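Local coordinates for protein putative acetyltransferase Sthe_0691 (Sphaerobacter thermophilus, PDB 3SHP) that probably transfers an acetyl group from acetyl-CoA to a substrate, as a putative acetyltransferase with a GNAT-like fold, at residues A39-A44 with V146-A151; T123-A128 with L161-A166. One frame throughout, in Å; residues are numbered along the deposited sequence.

Interaction 1 of 2, residues A39-A44 with V146-A151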
ATOM      1  N   ALA A  39      -0.745  23.529  10.522  1.00 22.22           N
ATOM      2  CA  ALA A  39       0.711  23.697  10.592  1.00 21.73           C
ATOM      3  C   ALA A  39       1.269  23.454  11.998  1.00 21.92           C
ATOM      4  O   ALA A  39       2.472  23.440  12.191  1.00 22.71           O
ATOM      5  CB  ALA A  39       1.120  25.082  10.096  1.00 21.52           C
ATOM      6  N   ALA A  40       0.407  23.296  12.992  1.00 22.13           N
ATOM      7  CA  ALA A  40       0.844  22.797  14.306  1.00 22.38           C
ATOM      8  C   ALA A  40      -0.247  21.914  14.891  1.00 22.98           C
ATOM      9  O   ALA A  40      -1.337  22.396  15.248  1.00 23.57           O
ATOM     10  CB  ALA A  40       1.222  23.930  15.264  1.00 21.40           C
ATOM     11  N   ARG A  41       0.094  20.624  14.962  1.00 22.54           N
ATOM     12  CA  ARG A  41      -0.701  19.491  15.407  1.00 22.97           C
ATOM     13  C   ARG A  41      -1.502  19.559  16.719  1.00 22.34           C
ATOM     14  O   ARG A  41      -2.551  18.919  16.846  1.00 21.17           O
ATOM     15  CB  ARG A  41       0.309  18.376  15.665  1.00 23.45           C
ATOM     16  CG  ARG A  41       0.179  17.254  14.837  1.00 24.39           C
ATOM     17  CD  ARG A  41       1.409  16.411  15.062  1.00 23.77           C
ATOM     18  NE  ARG A  41       2.481  16.939  14.228  1.00 23.56           N
ATOM     19  CZ  ARG A  41       3.402  16.205  13.602  1.00 23.31           C
ATOM     20  NH1 ARG A  41       4.326  16.831  12.869  1.00 20.66           N
ATOM     21  NH2 ARG A  41       3.386  14.866  13.683  1.00 22.32           N
ATOM     22  N   ALA A  42      -0.914  20.209  17.722  1.00 21.98           N
ATOM     23  CA  ALA A  42      -1.527  20.336  19.030  1.00 21.87           C
ATOM     24  C   ALA A  42      -1.231  21.717  19.545  1.00 22.45           C
ATOM     25  O   ALA A  42      -0.311  22.382  19.060  1.00 22.01           O
ATOM     26  CB  ALA A  42      -0.957  19.307  19.965  1.00 22.12           C
ATOM     27  N   GLU A  43      -1.985  22.143  20.558  1.00 22.81           N
ATOM     28  CA  GLU A  43      -1.839  23.487  21.103  1.00 22.73           C
ATOM     29  C   GLU A  43      -2.561  23.493  22.451  1.00 22.90           C
ATOM     30  O   GLU A  43      -3.470  22.686  22.664  1.00 22.27           O
ATOM     31  CB  GLU A  43      -2.456  24.511  20.136  1.00 22.07           C
ATOM     32  CG  GLU A  43      -3.935  24.241  19.860  1.00 22.38           C
ATOM     33  CD  GLU A  43      -4.499  24.972  18.658  1.00 25.33           C
ATOM     34  OE1 GLU A  43      -5.564  25.618  18.844  1.00 27.19           O
ATOM     35  OE2 GLU A  43      -3.940  24.863  17.526  1.00 25.11           O
ATOM     36  N   ALA A  44      -2.166  24.375  23.362  1.00 23.84           N
ATOM     37  CA  ALA A  44      -2.957  24.551  24.589  1.00 25.73           C
ATOM     38  C   ALA A  44      -4.416  24.789  24.221  1.00 26.45           C
ATOM     39  O   ALA A  44      -4.705  25.463  23.224  1.00 26.68           O
ATOM     40  CB  ALA A  44      -2.449  25.724  25.414  1.00 25.76           C
ATOM     41  N   VAL A 146       2.962  21.809  25.182  1.00 25.39           N
ATOM     42  CA  VAL A 146       2.377  20.504  24.935  1.00 24.35           C
ATOM     43  C   VAL A 146       3.493  19.514  24.705  1.00 23.82           C
ATOM     44  O   VAL A 146       4.489  19.833  24.057  1.00 23.54           O
ATOM     45  CB  VAL A 146       1.431  20.518  23.688  1.00 24.39           C
ATOM     46  CG1 VAL A 146       0.848  19.114  23.377  1.00 23.48           C
ATOM     47  CG2 VAL A 146       0.299  21.521  23.879  1.00 24.62           C
ATOM     48  N   ARG A 147       3.326  18.318  25.260  1.00 23.38           N
ATOM     49  CA  ARG A 147       4.215  17.203  24.985  1.00 22.78           C
ATOM     50  C   ARG A 147       3.421  16.113  24.257  1.00 22.61           C
ATOM     51  O   ARG A 147       2.336  15.719  24.716  1.00 22.95           O
ATOM     52  CB  ARG A 147       4.759  16.623  26.286  1.00 22.97           C
ATOM     53  CG  ARG A 147       5.751  15.493  26.055  1.00 22.79           C
ATOM     54  CD  ARG A 147       6.178  14.819  27.365  1.00 24.23           C
ATOM     55  NE  ARG A 147       6.747  15.729  28.366  1.00 25.51           N
ATOM     56  CZ  ARG A 147       8.032  16.119  28.403  1.00 27.33           C
ATOM     57  NH1 ARG A 147       8.913  15.707  27.472  1.00 25.22           N
ATOM     58  NH2 ARG A 147       8.444  16.933  29.379  1.00 27.36           N
HETATM   59  N   MSE A 148       3.948  15.653  23.127  1.00 20.81           N
HETATM   60  CA  MSE A 148       3.379  14.528  22.412  1.00 20.21           C
HETATM   61  C   MSE A 148       4.395  13.398  22.485  1.00 20.79           C
HETATM   62  O   MSE A 148       5.397  13.399  21.752  1.00 21.18           O
HETATM   63  CB  MSE A 148       3.088  14.927  20.965  1.00 19.52           C
HETATM   64  CG  MSE A 148       2.066  16.090  20.845  1.00 17.91           C
HETATM   65 SE   MSE A 148       1.539  16.422  19.000  0.75 16.75          SE
HETATM   66  CE  MSE A 148       0.760  14.665  18.574  1.00 16.36           C
ATOM     67  N   ARG A 149       4.167  12.454  23.390  1.00 21.44           N
ATOM     68  CA  ARG A 149       5.193  11.436  23.694  1.00 22.64           C
ATOM     69  C   ARG A 149       5.471  10.502  22.535  1.00 22.56           C
ATOM     70  O   ARG A 149       4.567   9.888  21.984  1.00 22.69           O
ATOM     71  CB  ARG A 149       4.915  10.657  24.989  1.00 21.82           C
ATOM     72  CG  ARG A 149       5.084  11.533  26.238  1.00 22.84           C
ATOM     73  CD  ARG A 149       4.833  10.780  27.557  1.00 24.16           C
ATOM     74  NE  ARG A 149       3.424  10.401  27.736  1.00 24.24           N
ATOM     75  CZ  ARG A 149       2.964   9.155  27.645  1.00 24.81           C
ATOM     76  NH1 ARG A 149       3.795   8.154  27.405  1.00 24.29           N
ATOM     77  NH2 ARG A 149       1.667   8.904  27.806  1.00 24.99           N
ATOM     78  N   GLU A 150       6.738  10.444  22.165  1.00 22.69           N
ATOM     79  CA  GLU A 150       7.217   9.491  21.182  1.00 23.42           C
ATOM     80  C   GLU A 150       6.500   9.615  19.877  1.00 22.91           C
ATOM     81  O   GLU A 150       6.282   8.632  19.182  1.00 23.31           O
ATOM     82  CB  GLU A 150       7.090   8.084  21.735  1.00 24.76           C
ATOM     83  CG  GLU A 150       8.016   7.927  22.899  1.00 30.47           C
ATOM     84  CD  GLU A 150       8.346   6.537  23.096  1.00 37.26           C
ATOM     85  OE1 GLU A 150       7.403   5.751  23.302  1.00 43.77           O
ATOM     86  OE2 GLU A 150       9.532   6.210  23.019  1.00 40.81           O
ATOM     87  N   ALA A 151       6.148  10.843  19.528  1.00 22.29           N
ATOM     88  CA  ALA A 151       5.406  11.083  18.324  1.00 21.51           C
ATOM     89  C   ALA A 151       6.297  11.022  17.094  1.00 21.53           C
ATOM     90  O   ALA A 151       5.786  10.803  15.994  1.00 23.12           O
ATOM     91  CB  ALA A 151       4.686  12.436  18.407  1.00 21.50           C
TER

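Interaction 2 of 2, residues T123-A128 with L161-A166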
ATOM      1  N   THR A 123       2.416  29.381  17.640  1.00 25.51           N
ATOM      2  CA  THR A 123       2.446  27.970  17.980  1.00 23.89           C
ATOM      3  C   THR A 123       3.430  27.298  17.009  1.00 23.66           C
ATOM      4  O   THR A 123       3.269  27.391  15.777  1.00 23.42           O
ATOM      5  CB  THR A 123       1.013  27.348  17.882  1.00 23.46           C
ATOM      6  OG1 THR A 123       0.120  28.037  18.769  1.00 22.86           O
ATOM      7  CG2 THR A 123       0.996  25.871  18.257  1.00 21.58           C
ATOM      8  N   VAL A 124       4.451  26.654  17.572  1.00 22.61           N
ATOM      9  CA  VAL A 124       5.544  26.057  16.795  1.00 21.74           C
ATOM     10  C   VAL A 124       5.799  24.598  17.206  1.00 21.47           C
ATOM     11  O   VAL A 124       5.945  24.289  18.399  1.00 21.60           O
ATOM     12  CB  VAL A 124       6.866  26.849  16.981  1.00 22.43           C
ATOM     13  CG1 VAL A 124       7.925  26.390  15.982  1.00 20.67           C
ATOM     14  CG2 VAL A 124       6.621  28.375  16.834  1.00 23.77           C
ATOM     15  N   GLU A 125       5.894  23.715  16.219  1.00 21.00           N
ATOM     16  CA  GLU A 125       6.261  22.311  16.442  1.00 20.89           C
ATOM     17  C   GLU A 125       7.777  22.199  16.491  1.00 21.63           C
ATOM     18  O   GLU A 125       8.470  22.709  15.572  1.00 21.32           O
ATOM     19  CB  GLU A 125       5.759  21.432  15.295  1.00 20.49           C
ATOM     20  CG  GLU A 125       4.259  21.315  15.181  1.00 21.27           C
ATOM     21  CD  GLU A 125       3.823  20.172  14.216  1.00 22.15           C
ATOM     22  OE1 GLU A 125       4.686  19.643  13.469  1.00 21.84           O
ATOM     23  OE2 GLU A 125       2.615  19.818  14.207  1.00 21.37           O
ATOM     24  N   ILE A 126       8.297  21.563  17.559  1.00 21.60           N
ATOM     25  CA  ILE A 126       9.728  21.304  17.693  1.00 21.68           C
ATOM     26  C   ILE A 126       9.975  19.958  18.369  1.00 22.05           C
ATOM     27  O   ILE A 126       9.462  19.708  19.456  1.00 22.42           O
ATOM     28  CB  ILE A 126      10.467  22.397  18.523  1.00 22.05           C
ATOM     29  CG1 ILE A 126      10.115  23.815  18.031  1.00 21.11           C
ATOM     30  CG2 ILE A 126      11.997  22.176  18.457  1.00 20.84           C
ATOM     31  CD1 ILE A 126      10.623  24.924  18.955  1.00 18.47           C
ATOM     32  N   ALA A 127      10.764  19.094  17.737  1.00 21.43           N
ATOM     33  CA  ALA A 127      10.987  17.769  18.297  1.00 21.51           C
ATOM     34  C   ALA A 127      11.903  17.902  19.502  1.00 22.10           C
ATOM     35  O   ALA A 127      12.775  18.759  19.516  1.00 22.15           O
ATOM     36  CB  ALA A 127      11.597  16.825  17.254  1.00 20.76           C
ATOM     37  N   ALA A 128      11.727  17.033  20.492  1.00 23.06           N
ATOM     38  CA  ALA A 128      12.460  17.166  21.733  1.00 24.14           C
ATOM     39  C   ALA A 128      13.964  17.016  21.564  1.00 24.83           C
ATOM     40  O   ALA A 128      14.681  17.446  22.427  1.00 26.04           O
ATOM     41  CB  ALA A 128      11.917  16.206  22.824  1.00 23.44           C
ATOM     42  N   LEU A 161       7.317  14.988  20.266  1.00 21.68           N
ATOM     43  CA  LEU A 161       7.095  16.271  19.620  1.00 21.65           C
ATOM     44  C   LEU A 161       6.642  17.256  20.693  1.00 22.30           C
ATOM     45  O   LEU A 161       5.715  16.959  21.463  1.00 22.93           O
ATOM     46  CB  LEU A 161       6.016  16.171  18.549  1.00 21.07           C
ATOM     47  CG  LEU A 161       5.820  17.483  17.768  1.00 20.98           C
ATOM     48  CD1 LEU A 161       7.144  17.880  17.078  1.00 18.95           C
ATOM     49  CD2 LEU A 161       4.624  17.413  16.764  1.00 19.69           C
ATOM     50  N   LEU A 162       7.278  18.421  20.730  1.00 22.26           N
ATOM     51  CA  LEU A 162       6.919  19.455  21.675  1.00 22.02           C
ATOM     52  C   LEU A 162       6.248  20.566  20.922  1.00 22.11           C
ATOM     53  O   LEU A 162       6.603  20.822  19.779  1.00 22.76           O
ATOM     54  CB  LEU A 162       8.166  19.992  22.385  1.00 22.19           C
ATOM     55  CG  LEU A 162       9.020  18.958  23.136  1.00 21.91           C
ATOM     56  CD1 LEU A 162      10.224  19.613  23.852  1.00 20.41           C
ATOM     57  CD2 LEU A 162       8.141  18.233  24.115  1.00 20.70           C
ATOM     58  N   ILE A 163       5.273  21.219  21.553  1.00 22.16           N
ATOM     59  CA  ILE A 163       4.634  22.399  20.979  1.00 22.22           C
ATOM     60  C   ILE A 163       4.970  23.597  21.847  1.00 23.92           C
ATOM     61  O   ILE A 163       4.607  23.644  23.036  1.00 24.28           O
ATOM     62  CB  ILE A 163       3.103  22.274  20.932  1.00 22.04           C
ATOM     63  CG1 ILE A 163       2.672  20.940  20.314  1.00 19.97           C
ATOM     64  CG2 ILE A 163       2.496  23.493  20.221  1.00 20.97           C
ATOM     65  CD1 ILE A 163       2.973  20.817  18.809  1.00 19.78           C
ATOM     66  N   TYR A 164       5.673  24.556  21.250  1.00 25.16           N
ATOM     67  CA  TYR A 164       6.075  25.772  21.938  1.00 26.22           C
ATOM     68  C   TYR A 164       5.104  26.865  21.548  1.00 27.20           C
ATOM     69  O   TYR A 164       4.682  26.936  20.391  1.00 27.66           O
ATOM     70  CB  TYR A 164       7.513  26.170  21.540  1.00 25.93           C
ATOM     71  CG  TYR A 164       8.559  25.559  22.439  1.00 25.53           C
ATOM     72  CD1 TYR A 164       8.781  24.181  22.439  1.00 24.42           C
ATOM     73  CD2 TYR A 164       9.321  26.350  23.293  1.00 25.46           C
ATOM     74  CE1 TYR A 164       9.716  23.608  23.276  1.00 24.52           C
ATOM     75  CE2 TYR A 164      10.287  25.784  24.138  1.00 25.40           C
ATOM     76  CZ  TYR A 164      10.478  24.415  24.106  1.00 27.04           C
ATOM     77  OH  TYR A 164      11.422  23.818  24.914  1.00 30.30           O
ATOM     78  N   GLN A 165       4.768  27.717  22.517  1.00 28.16           N
ATOM     79  CA  GLN A 165       3.794  28.793  22.318  1.00 28.89           C
ATOM     80  C   GLN A 165       4.189  30.075  23.013  1.00 30.47           C
ATOM     81  O   GLN A 165       4.869  30.061  24.045  1.00 30.64           O
ATOM     82  CB  GLN A 165       2.408  28.356  22.811  1.00 27.82           C
ATOM     83  CG  GLN A 165       1.771  27.274  21.924  1.00 26.28           C
ATOM     84  CD  GLN A 165       0.286  27.064  22.233  1.00 25.25           C
ATOM     85  OE1 GLN A 165      -0.077  26.514  23.287  1.00 25.26           O
ATOM     86  NE2 GLN A 165      -0.573  27.490  21.317  1.00 20.96           N
ATOM     87  N   ALA A 166       3.785  31.191  22.425  1.00 32.49           N
ATOM     88  CA  ALA A 166       3.639  32.421  23.176  1.00 34.78           C
ATOM     89  C   ALA A 166       2.182  32.820  23.043  1.00 36.29           C
ATOM     90  O   ALA A 166       1.602  32.823  21.934  1.00 36.28           O
ATOM     91  CB  ALA A 166       4.557  33.500  22.655  1.00 34.62           C
TER

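Interaction 1 of 2, residues A39-A44 with V146-A151
Beside strand 143-151 of what appears to be a GNAT-like sheet, next to the subunit interface, the chain at 39-44 lies against one face of 146-151 without pairing with it. No hydrogen bond joins the two segments. Their contact is side-chain packing, modest in area, carried by Arg41, Ala42, Val146 and the selenomethionine Met148.

The apolar part centres on the methyl of Ala42, which points toward 146-151 and meets two groups there. Val146 CG1, anti to the backbone N (chi1 178°), comes within 3.9 Å of Ala42 CB. Met148 SE also lies 3.9 Å from Ala42 CB, so the small side chain rests against both. The other branch, Val146 CG2, abuts the peptide that follows, 3.8 Å from Glu43 C.

Arg41 meets Met148 through its aliphatic stem, the two chains crossing at about a right angle. Its chi1 of -116° is not staggered, and the stem passes across the selenium, CD 3.9 Å from Met148 SE. The Met148 chain bends at its last torsion (chi3 60°), turning CE to within 4.0 Å of Arg41 CD.

Charged groups look elsewhere. Arg41 NE forms a salt bridge with Glu125 of strand 121-127. Glu43 starts away from 146-151, and its OE2 pairs with Arg149 NE of the second subunit; the reverse pair, Arg149 NE with Glu43 OE2 of the second subunit, is made as well. Glu43 and Arg147 also join an antiparallel pairing with that subunit, so the sheet continues across the interface.

Beyond Met148 the chain reverses in a type II beta turn to Ala151, with Glu150 in the left-handed region, and Ala151 N makes a weak hydrogen bond, 3.5 Å long, to Met148 O.

Interaction 2 of 2, residues T123-A128 with L161-A166
Tyr164 O is held by one hydrogen bond and one weaker contact from strand 121-127: Val124 N donates at 2.8 Å, nearly along the C=O axis, and Thr123 CA adds a CA-H...O contact. Val124 O has the matching pair, from Tyr164 N and Ile163 CA, closing a hydrogen-bonded antiparallel pair. Ile126 and Leu162 form the next one. There Ile126 N points almost straight at Leu162 O (174° at the hydrogen), whereas Leu162 N approaches Ile126 O from above the carbonyl plane.

On one face, Thr123 and Gln165 lie side by side, and Gln165 NE2 donates to Thr123 OG1 at 2.7 Å, close to the amide plane. Gln165 OE1 accepts from Ala44 N, so both ends of the amide are held. Thr123 CG2 is pressed tightly to Ile163 CG2 (3.4 Å). Farther along, Leu161 CD2 lies by Glu125 CD, whose OE1 forms a salt bridge with Arg88.

On the other face, facing helix 131-139, Ile126 CD1 reaches Tyr164 CD1 at 4.0 Å, the chains crossing at about a right angle. Tyr164 OH bonds Glu138. Strand 121-127 runs parallel to 84-91, and 157-167 is inserted antiparallel between 121-127 and 143-151, consistent with a GNAT fold.

How the interactions relate
Strand 157-167 ties the two contacts together: it pairs with 121-127 in interaction 2 and with 143-151, the strand of interaction 1, on its other edge. Backbone hydrogen bonds, among them those of Val146 with Ile163 and a probable one from Met148 N to Leu161 O (2.8 Å), make that second join. Interaction 2 is buried and rests on regular main-chain hydrogen bonds. Interaction 1, partly buried and next to the second subunit, has side-chain packing and no hydrogen bond between its segments. The 39-44 segment runs over the face carrying Thr123, Glu125, Leu161 and Ile163; Ala42 O packs on Ile163 CG2, and Arg41-Glu125 and Ala44-Gln165 are the polar links.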